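Local coordinates for extracellular solute-binding protein family 1 (Pseudothermotoga lettingae, PDB 5CI5) that binds a sugar, here alpha-D-tagatopyranose, and probably delivers it to an ABC transporter as the extracellular solute-binding component, at residues Ile27-Gln32 with Leu81-Leu86; Pro101-Leu106 with Lys127-Leu132; Leu132-Asp137 with Trp301-Pro306; Tyr321-Asp326 with Met339-Asp344. All coordinates share one frame; numbering follows the deposited sequence. Where two conformers were deposited one is given.

Interaction 1: residues Ile27-Gln32 with Leu81-Leu86; sequences IWIGGQ and LAFADL. With T6T (alpha-D-tagatopyranose), chain C.
Two backbone bonds knit strands 27-30 and 81-85 into a parallel pair: Trp28 N gives its proton to Leu81 O (2.9 Å), and Phe83 N gives its own to Trp28 O (2.9 Å). Trp28 thus reaches out with both its N-H and its C=O, and a CA-H...O contact from Ile27 CA to Leu81 O (3.2 Å) accompanies them.

Apolar side chains add to this pairing. Ile27 and Leu81 run side by side, Ile27 CD1 meeting Leu81 CD2 (4.0 Å). Further along, Ile29 sets CG2 over the centre of the Phe83 ring, a CH-pi contact of 3.9 Å to the centroid; the chi1 of -55° turns this methyl, rather than CG1, opposite the backbone N and onto the ring. A leucine in place of Phe83 would probably leave that methyl without its aromatic face and thin the cover over the backbone of Gly30.

The polar contacts lie past the paired residues, where the sugar bridges the strand ends. Its O2 donates to Gln32 OE1 (2.6 Å), while O4 and O5 donate to Asp85 OD1 (2.6 Å) and OD2 (2.7 Å), one hydroxyl to each oxygen. Chemically, backbone bonds and apolar packing hold the two strands together, and the carboxylate and amide beyond them accept from three sugar hydroxyls, consistent with a role in recognising their pattern.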
# COMPACT_ATOMS: atom_id res chain seq x y z
N ILE A 27 -8.43 -14.60 -13.67
CA ILE A 27 -8.05 -13.77 -12.53
C ILE A 27 -6.96 -12.77 -12.92
O ILE A 27 -6.00 -13.12 -13.58
CB ILE A 27 -7.59 -14.63 -11.31
CG1 ILE A 27 -7.29 -13.75 -10.09
CG2 ILE A 27 -6.38 -15.51 -11.63
CD1 ILE A 27 -7.00 -14.52 -8.79
N TRP A 28 -7.14 -11.52 -12.51
CA TRP A 28 -6.12 -10.50 -12.65
C TRP A 28 -5.51 -10.20 -11.31
O TRP A 28 -6.23 -9.79 -10.38
CB TRP A 28 -6.71 -9.22 -13.23
CG TRP A 28 -7.00 -9.33 -14.68
CD1 TRP A 28 -6.96 -10.47 -15.45
CD2 TRP A 28 -7.35 -8.26 -15.56
NE1 TRP A 28 -7.28 -10.16 -16.77
CE2 TRP A 28 -7.51 -8.81 -16.85
CE3 TRP A 28 -7.54 -6.88 -15.39
CZ2 TRP A 28 -7.87 -8.03 -17.95
CZ3 TRP A 28 -7.88 -6.12 -16.49
CH2 TRP A 28 -8.04 -6.69 -17.74
N ILE A 29 -4.19 -10.37 -11.21
CA ILE A 29 -3.45 -10.12 -9.98
C ILE A 29 -2.57 -8.92 -10.23
O ILE A 29 -1.79 -8.88 -11.19
CB ILE A 29 -2.62 -11.33 -9.57
CG1 ILE A 29 -3.52 -12.56 -9.46
CG2 ILE A 29 -1.89 -11.07 -8.25
CD1 ILE A 29 -2.80 -13.87 -9.31
N GLY A 30 -2.72 -7.92 -9.37
CA GLY A 30 -2.05 -6.65 -9.55
C GLY A 30 -1.35 -6.14 -8.32
O GLY A 30 -1.70 -6.48 -7.19
N GLY A 31 -0.33 -5.33 -8.56
CA GLY A 31 0.41 -4.70 -7.49
C GLY A 31 1.71 -5.42 -7.26
O GLY A 31 2.08 -6.33 -8.01
N GLN A 32 2.42 -5.02 -6.21
CA GLN A 32 3.74 -5.57 -5.97
C GLN A 32 3.73 -7.09 -5.75
O GLN A 32 4.71 -7.75 -6.08
CB GLN A 32 4.37 -4.86 -4.78
CG GLN A 32 4.54 -3.39 -4.95
CD GLN A 32 3.40 -2.56 -4.39
OE1 GLN A 32 2.24 -3.00 -4.28
NE2 GLN A 32 3.73 -1.33 -4.02
N LEU A 81 -12.37 -12.37 -11.76
CA LEU A 81 -11.93 -12.05 -10.40
C LEU A 81 -10.72 -11.13 -10.53
O LEU A 81 -9.84 -11.42 -11.33
CB LEU A 81 -11.56 -13.31 -9.61
CG LEU A 81 -11.37 -13.13 -8.11
CD1 LEU A 81 -12.64 -12.74 -7.41
CD2 LEU A 81 -10.79 -14.43 -7.51
N ALA A 82 -10.71 -10.01 -9.81
CA ALA A 82 -9.65 -9.01 -9.96
C ALA A 82 -9.18 -8.50 -8.62
O ALA A 82 -9.98 -8.29 -7.73
CB ALA A 82 -10.12 -7.79 -10.79
N PHE A 83 -7.87 -8.31 -8.51
CA PHE A 83 -7.30 -7.54 -7.43
C PHE A 83 -7.78 -6.09 -7.52
O PHE A 83 -7.80 -5.51 -8.60
CB PHE A 83 -5.78 -7.59 -7.50
CG PHE A 83 -5.17 -8.67 -6.65
CD1 PHE A 83 -5.54 -10.01 -6.78
CD2 PHE A 83 -4.21 -8.34 -5.70
CE1 PHE A 83 -4.98 -10.98 -5.97
CE2 PHE A 83 -3.65 -9.30 -4.89
CZ PHE A 83 -4.04 -10.62 -5.02
N ALA A 84 -8.11 -5.51 -6.38
CA ALA A 84 -8.47 -4.09 -6.30
C ALA A 84 -7.89 -3.54 -5.00
O ALA A 84 -8.01 -4.16 -3.93
CB ALA A 84 -9.98 -3.88 -6.36
N ASP A 85 -7.25 -2.40 -5.09
CA ASP A 85 -6.59 -1.75 -3.94
C ASP A 85 -7.61 -1.40 -2.84
O ASP A 85 -8.66 -0.85 -3.11
CB ASP A 85 -5.84 -0.51 -4.45
CG ASP A 85 -4.76 -0.05 -3.53
OD1 ASP A 85 -4.94 -0.08 -2.29
OD2 ASP A 85 -3.71 0.37 -4.08
N LEU A 86 -7.28 -1.73 -1.60
CA LEU A 86 -8.10 -1.31 -0.47
C LEU A 86 -8.16 0.21 -0.34
O LEU A 86 -9.04 0.75 0.34
CB LEU A 86 -7.58 -1.95 0.81
CG LEU A 86 -7.66 -3.48 0.91
CD1 LEU A 86 -7.26 -3.89 2.32
CD2 LEU A 86 -9.05 -4.02 0.55
O3 T6T C . -0.45 -0.91 0.52
C3 T6T C . -0.75 -1.49 -0.75
C4 T6T C . -1.75 -0.58 -1.47
O4 T6T C . -2.89 -0.35 -0.64
C5 T6T C . -1.04 0.72 -1.80
O5 T6T C . -1.93 1.60 -2.49
C6 T6T C . 0.21 0.44 -2.63
O6 T6T C . 1.09 -0.40 -1.88
C2 T6T C . 0.51 -1.66 -1.53
O2 T6T C . 0.23 -2.40 -2.73
C1 T6T C . 1.57 -2.43 -0.72
O1 T6T C . 1.14 -3.66 -0.25

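Interaction 2: residues Pro101-Leu106 with Lys127-Leu132; sequences PMEEHL and KIRYGL
The side chain of Glu103 folds back at chi2 (-50°) and that of Arg129 bends at chi3 (-71°), and these two turns bring carboxylate and guanidinium together side-on, their planes 22° apart. Arg129 NE meets Glu103 OE1 (2.9 Å) and Arg129 NH2 meets Glu103 OE2 (3.2 Å). Both oxygens lie close to the guanidinium plane and are approached from their syn sides, though well out of the carboxylate plane. OE1 accepts a second bond, from the backbone N of Arg129 (2.9 Å), through its anti lone pair, so one arginine grips the carboxylate with three bonds. Leu106 CD1 rests over a face of the guanidinium, toward its rim, and touches Arg129 CB (3.7 Å); Trp120 adds a cation-pi contact to the same arginine.

Next to this polar patch, Met102 N donates to Arg129 O (2.9 Å), while in one of its two conformers the selenomethionine side chain passes Gly131 and brings CE to Leu132 CB (3.7 Å). Pro101 CB packs on Tyr130 CE2 (3.9 Å). Met102 is the N-cap residue of helix 103-108, and Glu103 is the first residue of that helix. The contact is a helix start docked on the outer end of strand 128-138, by backbone bond, salt bridge and apolar packing, in the domain whose sheet leads on to the sugar site.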
# COMPACT_ATOMS: atom_id res chain seq x y z
N PRO A 101 -22.15 -7.47 -5.95
CA PRO A 101 -22.14 -7.46 -4.48
C PRO A 101 -21.70 -8.81 -3.93
O PRO A 101 -21.94 -9.86 -4.55
CB PRO A 101 -23.60 -7.16 -4.10
CG PRO A 101 -24.38 -7.67 -5.26
CD PRO A 101 -23.52 -7.37 -6.47
N MSE A 102 -21.03 -8.80 -2.78
CA MSE A 102 -20.60 -10.05 -2.16
C MSE A 102 -21.24 -10.24 -0.74
O MSE A 102 -20.77 -11.07 0.03
CB MSE A 102 -19.05 -10.11 -2.15
CG MSE A 102 -18.40 -10.32 -3.60
SE MSE A 102 -16.46 -9.90 -3.89
CE MSE A 102 -15.71 -11.56 -3.20
N GLU A 103 -22.32 -9.52 -0.43
CA GLU A 103 -22.99 -9.68 0.86
C GLU A 103 -23.48 -11.09 1.11
O GLU A 103 -23.24 -11.67 2.17
CB GLU A 103 -24.20 -8.76 1.00
CG GLU A 103 -23.91 -7.40 1.54
CD GLU A 103 -23.09 -7.40 2.82
OE1 GLU A 103 -22.07 -6.72 2.82
OE2 GLU A 103 -23.44 -8.03 3.84
N GLU A 104 -24.19 -11.65 0.14
CA GLU A 104 -24.73 -12.98 0.33
C GLU A 104 -23.61 -14.01 0.52
O GLU A 104 -23.65 -14.82 1.44
CB GLU A 104 -25.61 -13.39 -0.83
CG GLU A 104 -25.98 -14.86 -0.76
CD GLU A 104 -27.28 -15.14 -1.44
OE1 GLU A 104 -27.39 -14.81 -2.64
OE2 GLU A 104 -28.18 -15.67 -0.77
N HIS A 105 -22.61 -13.96 -0.34
CA HIS A 105 -21.50 -14.90 -0.14
C HIS A 105 -20.80 -14.73 1.21
O HIS A 105 -20.43 -15.72 1.85
CB HIS A 105 -20.51 -14.75 -1.28
CG HIS A 105 -20.88 -15.54 -2.50
ND1 HIS A 105 -20.90 -14.98 -3.76
CD2 HIS A 105 -21.23 -16.83 -2.65
CE1 HIS A 105 -21.25 -15.90 -4.63
NE2 HIS A 105 -21.46 -17.03 -3.99
N LEU A 106 -20.59 -13.49 1.66
CA LEU A 106 -19.84 -13.25 2.88
C LEU A 106 -20.67 -13.68 4.08
O LEU A 106 -20.13 -14.19 5.07
CB LEU A 106 -19.43 -11.80 3.00
CG LEU A 106 -18.34 -11.41 2.01
CD1 LEU A 106 -18.18 -9.90 2.02
CD2 LEU A 106 -17.01 -12.08 2.33
N LYS A 127 -23.16 0.52 2.62
CA LYS A 127 -23.33 -0.59 3.57
C LYS A 127 -23.35 -1.95 2.90
O LYS A 127 -23.76 -2.94 3.50
CB LYS A 127 -24.60 -0.38 4.40
CG LYS A 127 -24.62 0.96 5.10
CD LYS A 127 -23.49 1.08 6.09
CE LYS A 127 -23.54 2.43 6.80
NZ LYS A 127 -22.56 2.51 7.90
N ILE A 128 -22.89 -2.02 1.66
CA ILE A 128 -22.78 -3.29 0.97
C ILE A 128 -21.31 -3.58 0.69
O ILE A 128 -20.58 -2.70 0.25
CB ILE A 128 -23.59 -3.27 -0.32
CG1 ILE A 128 -25.08 -3.10 0.02
CG2 ILE A 128 -23.40 -4.56 -1.11
CD1 ILE A 128 -25.85 -2.58 -1.08
N ARG A 129 -20.88 -4.80 1.00
CA ARG A 129 -19.50 -5.20 0.72
C ARG A 129 -19.38 -5.69 -0.72
O ARG A 129 -20.14 -6.56 -1.15
CB ARG A 129 -19.07 -6.27 1.72
CG ARG A 129 -18.88 -5.70 3.13
CD ARG A 129 -18.64 -6.76 4.19
NE ARG A 129 -19.83 -7.55 4.46
CZ ARG A 129 -19.91 -8.46 5.43
NH1 ARG A 129 -18.88 -8.71 6.21
NH2 ARG A 129 -21.03 -9.12 5.60
N TYR A 130 -18.40 -5.13 -1.42
CA TYR A 130 -18.13 -5.43 -2.83
C TYR A 130 -16.74 -6.00 -3.07
O TYR A 130 -16.31 -6.10 -4.23
CB TYR A 130 -18.28 -4.15 -3.66
CG TYR A 130 -19.72 -3.73 -3.90
CD1 TYR A 130 -20.34 -2.79 -3.10
CD2 TYR A 130 -20.46 -4.28 -4.94
CE1 TYR A 130 -21.64 -2.40 -3.32
CE2 TYR A 130 -21.76 -3.89 -5.18
CZ TYR A 130 -22.35 -2.95 -4.36
OH TYR A 130 -23.66 -2.55 -4.61
N GLY A 131 -16.01 -6.34 -2.01
CA GLY A 131 -14.74 -7.01 -2.15
C GLY A 131 -14.39 -7.86 -0.95
O GLY A 131 -14.93 -7.68 0.16
N LEU A 132 -13.49 -8.82 -1.18
CA LEU A 132 -12.99 -9.70 -0.12
C LEU A 132 -11.52 -9.36 0.11
O LEU A 132 -10.70 -9.69 -0.73
CB LEU A 132 -13.14 -11.17 -0.50
CG LEU A 132 -12.51 -12.18 0.47
CD1 LEU A 132 -12.89 -11.89 1.92
CD2 LEU A 132 -12.88 -13.58 0.04
O HOH W 1 -21.98 -4.30 5.19

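Interaction 3: residues Leu132-Asp137 with Trp301-Pro306; sequences LPWYTD and WALVIP. With T6T (alpha-D-tagatopyranose), chain C.
A classic beta bulge interrupts the antiparallel pairing of strands 128-138 and 298-304 at the sugar pocket: Trp134 and Tyr135 both face Trp301. Trp301 O receives Trp134 N (2.8 Å) and, weakly, Tyr135 N, while Trp301 N returns a bond to Tyr135 O (3.0 Å). Ahead of the bulge the register is regular, Leu132 and Leu303 exchanging two backbone bonds.

Within the bulge, Trp134 CB lies against Leu303 CG (4.0 Å), while the far end of its indole turns away to give NE1 to Leu322 O. On the sugar side the Tyr135 and Trp301 side chains run together, ring planes at 45°, with Tyr135 CZ close to Trp301 CD1 (3.3 Å). A chi1 of 90° swings the phenol between its own backbone N and carbonyl carbon, along the flank of the indole. Tyr135 OH lies 2.6 Å from sugar O1, a hydrogen bond, and Trp301 NE1 donates to sugar O2 (2.9 Å); each sugar oxygen sits near the plane of its ring. With the phenol of Tyr135 cut back to an alanine, O1 would probably lose one of its partners, and Trp301 CD1 the ring packed against it. Asp137 OD2 accepts from both O1 and O3. The strand from the bulge to Asp137 thus offers the sugar an aromatic ring with a polar group, matched by the indole N-H of Trp301, and a carboxylate oxygen that accepts from two hydroxyls.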
# COMPACT_ATOMS: atom_id res chain seq x y z
N LEU A 132 -13.49 -8.82 -1.18
CA LEU A 132 -12.99 -9.70 -0.12
C LEU A 132 -11.52 -9.36 0.11
O LEU A 132 -10.70 -9.69 -0.73
CB LEU A 132 -13.14 -11.17 -0.50
CG LEU A 132 -12.51 -12.18 0.47
CD1 LEU A 132 -12.89 -11.89 1.92
CD2 LEU A 132 -12.88 -13.58 0.04
N PRO A 133 -11.19 -8.68 1.22
CA PRO A 133 -9.77 -8.38 1.48
C PRO A 133 -8.94 -9.66 1.49
O PRO A 133 -9.28 -10.59 2.22
CB PRO A 133 -9.81 -7.70 2.86
CG PRO A 133 -11.17 -7.08 2.90
CD PRO A 133 -12.06 -8.13 2.27
N TRP A 134 -7.88 -9.69 0.69
CA TRP A 134 -7.02 -10.87 0.57
C TRP A 134 -5.67 -10.70 1.31
O TRP A 134 -5.25 -11.60 2.02
CB TRP A 134 -6.77 -11.20 -0.91
CG TRP A 134 -5.97 -12.46 -1.04
CD1 TRP A 134 -6.45 -13.75 -0.88
CD2 TRP A 134 -4.56 -12.58 -1.25
NE1 TRP A 134 -5.41 -14.65 -1.02
CE2 TRP A 134 -4.25 -13.97 -1.24
CE3 TRP A 134 -3.52 -11.66 -1.47
CZ2 TRP A 134 -2.96 -14.45 -1.42
CZ3 TRP A 134 -2.22 -12.15 -1.65
CH2 TRP A 134 -1.96 -13.54 -1.64
N TYR A 135 -4.97 -9.58 1.09
CA TYR A 135 -3.85 -9.25 1.97
C TYR A 135 -3.96 -7.81 2.40
O TYR A 135 -4.65 -7.00 1.78
CB TYR A 135 -2.48 -9.53 1.33
CG TYR A 135 -1.78 -8.45 0.52
CD1 TYR A 135 -1.17 -7.36 1.14
CD2 TYR A 135 -1.62 -8.58 -0.86
CE1 TYR A 135 -0.47 -6.42 0.40
CE2 TYR A 135 -0.91 -7.65 -1.61
CZ TYR A 135 -0.33 -6.58 -0.97
OH TYR A 135 0.39 -5.69 -1.76
N THR A 136 -3.33 -7.54 3.54
CA THR A 136 -3.32 -6.19 4.07
C THR A 136 -1.91 -5.83 4.56
O THR A 136 -0.96 -6.63 4.44
CB THR A 136 -4.38 -6.05 5.19
OG1 THR A 136 -4.54 -4.67 5.55
CG2 THR A 136 -4.06 -6.90 6.43
N ASP A 137 -1.80 -4.61 5.06
CA ASP A 137 -0.54 -4.06 5.51
C ASP A 137 -0.79 -2.75 6.25
O ASP A 137 -1.91 -2.24 6.26
CB ASP A 137 0.41 -3.82 4.32
CG ASP A 137 -0.13 -2.79 3.30
OD1 ASP A 137 -0.48 -1.67 3.72
OD2 ASP A 137 -0.20 -3.10 2.07
N TRP A 301 -5.03 -5.31 -0.63
CA TRP A 301 -5.78 -5.63 -1.84
C TRP A 301 -6.96 -6.53 -1.52
O TRP A 301 -6.85 -7.41 -0.67
CB TRP A 301 -4.88 -6.30 -2.89
CG TRP A 301 -3.83 -5.37 -3.33
CD1 TRP A 301 -2.68 -5.06 -2.66
CD2 TRP A 301 -3.85 -4.53 -4.49
NE1 TRP A 301 -1.99 -4.09 -3.32
CE2 TRP A 301 -2.68 -3.75 -4.45
CE3 TRP A 301 -4.74 -4.35 -5.55
CZ2 TRP A 301 -2.36 -2.83 -5.45
CZ3 TRP A 301 -4.43 -3.44 -6.53
CH2 TRP A 301 -3.26 -2.67 -6.47
N ALA A 302 -8.07 -6.28 -2.20
CA ALA A 302 -9.27 -7.12 -2.16
C ALA A 302 -9.46 -7.84 -3.49
O ALA A 302 -8.93 -7.42 -4.52
CB ALA A 302 -10.52 -6.28 -1.86
N LEU A 303 -10.20 -8.93 -3.43
CA LEU A 303 -10.68 -9.65 -4.59
C LEU A 303 -12.10 -9.18 -4.90
O LEU A 303 -12.96 -9.16 -4.03
CB LEU A 303 -10.66 -11.16 -4.36
CG LEU A 303 -9.32 -11.71 -3.91
CD1 LEU A 303 -9.46 -13.16 -3.47
CD2 LEU A 303 -8.31 -11.60 -5.03
N VAL A 304 -12.32 -8.76 -6.15
CA VAL A 304 -13.63 -8.28 -6.58
C VAL A 304 -14.09 -9.04 -7.82
O VAL A 304 -13.28 -9.57 -8.56
CB VAL A 304 -13.66 -6.75 -6.88
CG1 VAL A 304 -13.12 -5.99 -5.68
CG2 VAL A 304 -12.87 -6.40 -8.14
N ILE A 305 -15.40 -9.09 -8.02
CA ILE A 305 -16.02 -9.79 -9.14
C ILE A 305 -16.79 -8.78 -9.97
O ILE A 305 -17.75 -8.20 -9.47
CB ILE A 305 -16.98 -10.89 -8.66
CG1 ILE A 305 -16.20 -11.95 -7.87
CG2 ILE A 305 -17.72 -11.52 -9.84
CD1 ILE A 305 -17.08 -12.93 -7.16
N PRO A 306 -16.38 -8.55 -11.23
CA PRO A 306 -17.11 -7.57 -12.03
C PRO A 306 -18.56 -8.00 -12.27
O PRO A 306 -18.83 -9.18 -12.48
CB PRO A 306 -16.30 -7.52 -13.34
CG PRO A 306 -14.92 -7.94 -12.93
CD PRO A 306 -15.19 -9.05 -11.94
O3 T6T C . -0.45 -0.91 0.52
C3 T6T C . -0.75 -1.49 -0.75
C4 T6T C . -1.75 -0.58 -1.47
O4 T6T C . -2.89 -0.35 -0.64
C5 T6T C . -1.04 0.72 -1.80
O5 T6T C . -1.93 1.60 -2.49
C6 T6T C . 0.21 0.44 -2.63
O6 T6T C . 1.09 -0.40 -1.88
C2 T6T C . 0.51 -1.66 -1.53
O2 T6T C . 0.23 -2.40 -2.73
C1 T6T C . 1.57 -2.43 -0.72
O1 T6T C . 1.14 -3.66 -0.25

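Interaction 4: residues Tyr321-Asp326 with Met339-Asp344; sequences YLTSFD and MPTRMD
Thr341 and Thr323 meet lightly where strand 339-340 gives out, the methyl CG2 of Thr323 resting 4.0 Å from Thr341 OG1. That hydroxyl is committed to another strand, bonding to Pro133 O, so the contribution of the threonine pair is one of packing.

Arg342 comes next and carries most of the contact. Its side chain runs extended through chi2, then bends at chi3 (70°), which lays the guanidinium alongside the turn between helices 312-322 and 325-335. NH1 donates to Thr323 O (3.0 Å), reaching a lone pair in the carbonyl plane by a nearly straight bond. Phe325 N lies over one face of the guanidinium, offset to the rim, and Phe325 CB stands 4.0 Å from NH2. A salt bridge from NH1 to Glu110 gives the positive charge an additional acidic partner.

Two residues on, Asp344 closes the sequence. Its chi1 of 51° folds the carboxylate back toward Arg342, which takes it side-on: NE to OD1 (3.0 Å) and NH2 to OD2 (2.9 Å), each through a syn lone pair and close to the guanidinium plane. This fork is likely to fix the rotation of the guanidinium, leaving NH1 aimed at Thr323 O. The carboxylate also touches the Phe325 ring, with OD2 3.6 Å from CD1 and the two planes 65° apart.

Arg342 is the N-cap residue of helix 343-348, and Ser324 that of helix 325-335. The contact therefore joins two helix starts: an arginine, braced by an acid of its own helix, binds the backbone carbonyl of an interhelical turn.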
# COMPACT_ATOMS: atom_id res chain seq x y z
N TYR A 321 -11.33 -19.95 -2.02
CA TYR A 321 -10.14 -20.78 -1.91
C TYR A 321 -8.91 -19.94 -1.58
O TYR A 321 -8.13 -20.26 -0.67
CB TYR A 321 -9.92 -21.58 -3.20
CG TYR A 321 -8.51 -22.12 -3.35
CD1 TYR A 321 -8.12 -23.33 -2.79
CD2 TYR A 321 -7.55 -21.38 -4.04
CE1 TYR A 321 -6.81 -23.80 -2.94
CE2 TYR A 321 -6.25 -21.84 -4.17
CZ TYR A 321 -5.88 -23.04 -3.63
OH TYR A 321 -4.56 -23.47 -3.77
N LEU A 322 -8.72 -18.86 -2.33
CA LEU A 322 -7.55 -18.01 -2.13
C LEU A 322 -7.47 -17.40 -0.73
O LEU A 322 -6.38 -17.11 -0.26
CB LEU A 322 -7.50 -16.90 -3.16
CG LEU A 322 -7.20 -17.35 -4.58
CD1 LEU A 322 -7.32 -16.19 -5.51
CD2 LEU A 322 -5.80 -17.99 -4.69
N THR A 323 -8.61 -17.18 -0.10
CA THR A 323 -8.66 -16.54 1.20
C THR A 323 -8.97 -17.57 2.29
O THR A 323 -9.43 -17.20 3.36
CB THR A 323 -9.69 -15.38 1.21
OG1 THR A 323 -9.67 -14.71 -0.05
CG2 THR A 323 -9.35 -14.38 2.29
N SER A 324 -8.68 -18.85 2.02
CA SER A 324 -8.85 -19.91 3.01
C SER A 324 -7.66 -20.00 3.96
O SER A 324 -6.56 -19.51 3.68
CB SER A 324 -9.05 -21.27 2.33
OG SER A 324 -7.86 -21.67 1.66
N PHE A 325 -7.90 -20.62 5.10
CA PHE A 325 -6.88 -20.79 6.11
C PHE A 325 -5.67 -21.55 5.54
O PHE A 325 -4.54 -21.11 5.70
CB PHE A 325 -7.50 -21.53 7.30
CG PHE A 325 -6.55 -21.76 8.44
CD1 PHE A 325 -6.25 -20.75 9.33
CD2 PHE A 325 -5.95 -22.98 8.60
CE1 PHE A 325 -5.37 -20.97 10.39
CE2 PHE A 325 -5.07 -23.21 9.65
CZ PHE A 325 -4.79 -22.19 10.54
N ASP A 326 -5.90 -22.69 4.89
CA ASP A 326 -4.77 -23.52 4.45
C ASP A 326 -3.89 -22.77 3.45
O ASP A 326 -2.67 -22.84 3.53
CB ASP A 326 -5.24 -24.83 3.84
CG ASP A 326 -5.80 -25.79 4.87
OD1 ASP A 326 -5.50 -25.62 6.07
OD2 ASP A 326 -6.50 -26.75 4.48
N MSE A 339 0.76 -9.29 4.93
CA MSE A 339 -0.03 -9.65 6.08
C MSE A 339 -1.34 -10.30 5.67
O MSE A 339 -2.07 -9.76 4.81
CB MSE A 339 -0.31 -8.42 6.94
CG MSE A 339 -1.09 -8.68 8.19
SE MSE A 339 -1.09 -7.05 9.25
CE MSE A 339 -2.62 -7.38 10.33
N PRO A 340 -1.66 -11.46 6.27
CA PRO A 340 -2.96 -12.06 5.97
C PRO A 340 -4.08 -11.17 6.45
O PRO A 340 -3.97 -10.56 7.52
CB PRO A 340 -2.95 -13.39 6.76
CG PRO A 340 -1.49 -13.65 7.15
CD PRO A 340 -0.80 -12.32 7.12
N THR A 341 -5.16 -11.09 5.68
CA THR A 341 -6.39 -10.47 6.16
C THR A 341 -7.12 -11.34 7.19
O THR A 341 -8.00 -10.84 7.87
CB THR A 341 -7.35 -10.17 5.02
OG1 THR A 341 -7.67 -11.38 4.31
CG2 THR A 341 -6.71 -9.17 4.08
N ARG A 342 -6.76 -12.62 7.29
CA ARG A 342 -7.35 -13.53 8.29
C ARG A 342 -6.61 -13.47 9.64
O ARG A 342 -5.40 -13.69 9.70
CB ARG A 342 -7.31 -14.98 7.82
CG ARG A 342 -8.14 -15.32 6.57
CD ARG A 342 -7.99 -16.80 6.25
NE ARG A 342 -8.67 -17.60 7.28
CZ ARG A 342 -9.83 -18.22 7.14
NH1 ARG A 342 -10.49 -18.22 5.99
NH2 ARG A 342 -10.34 -18.86 8.19
N MSE A 343 -7.37 -13.22 10.70
CA MSE A 343 -6.84 -13.15 12.06
C MSE A 343 -6.26 -14.50 12.49
O MSE A 343 -5.16 -14.54 13.04
CB MSE A 343 -7.93 -12.72 13.03
CG MSE A 343 -8.31 -11.29 12.87
SE MSE A 343 -9.45 -10.66 14.31
CE MSE A 343 -11.06 -11.56 13.77
N ASP A 344 -6.98 -15.59 12.21
CA ASP A 344 -6.50 -16.89 12.67
C ASP A 344 -5.14 -17.23 12.05
O ASP A 344 -4.28 -17.74 12.76
CB ASP A 344 -7.52 -18.01 12.42
CG ASP A 344 -8.07 -18.08 10.99
OD1 ASP A 344 -7.58 -17.37 10.07
OD2 ASP A 344 -9.01 -18.89 10.79

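Interactions 1 and 3 lie side by side in one sheet, their centres about 7 Å apart, joined where Ala84 O and Ala302 N (2.7 Å) probably bond. Both touch the sugar, and Gly300, Arg139 and Arg370 add further bonds to it. Interaction 2 shares Leu132 with interaction 3 and occupies the other end of strand 128-138; Gly131 is about 14 Å from the sugar. Interaction 4 backs the bulge of interaction 3, their centres about 11 Å apart, with Trp134 C packed on Thr341 CG2 (3.3 Å) and Leu132 CD2 on Thr323 OG1 (3.4 Å). Thus two contacts line the pocket, while residues 101-106 and 321-326 pack around the strands that carry it.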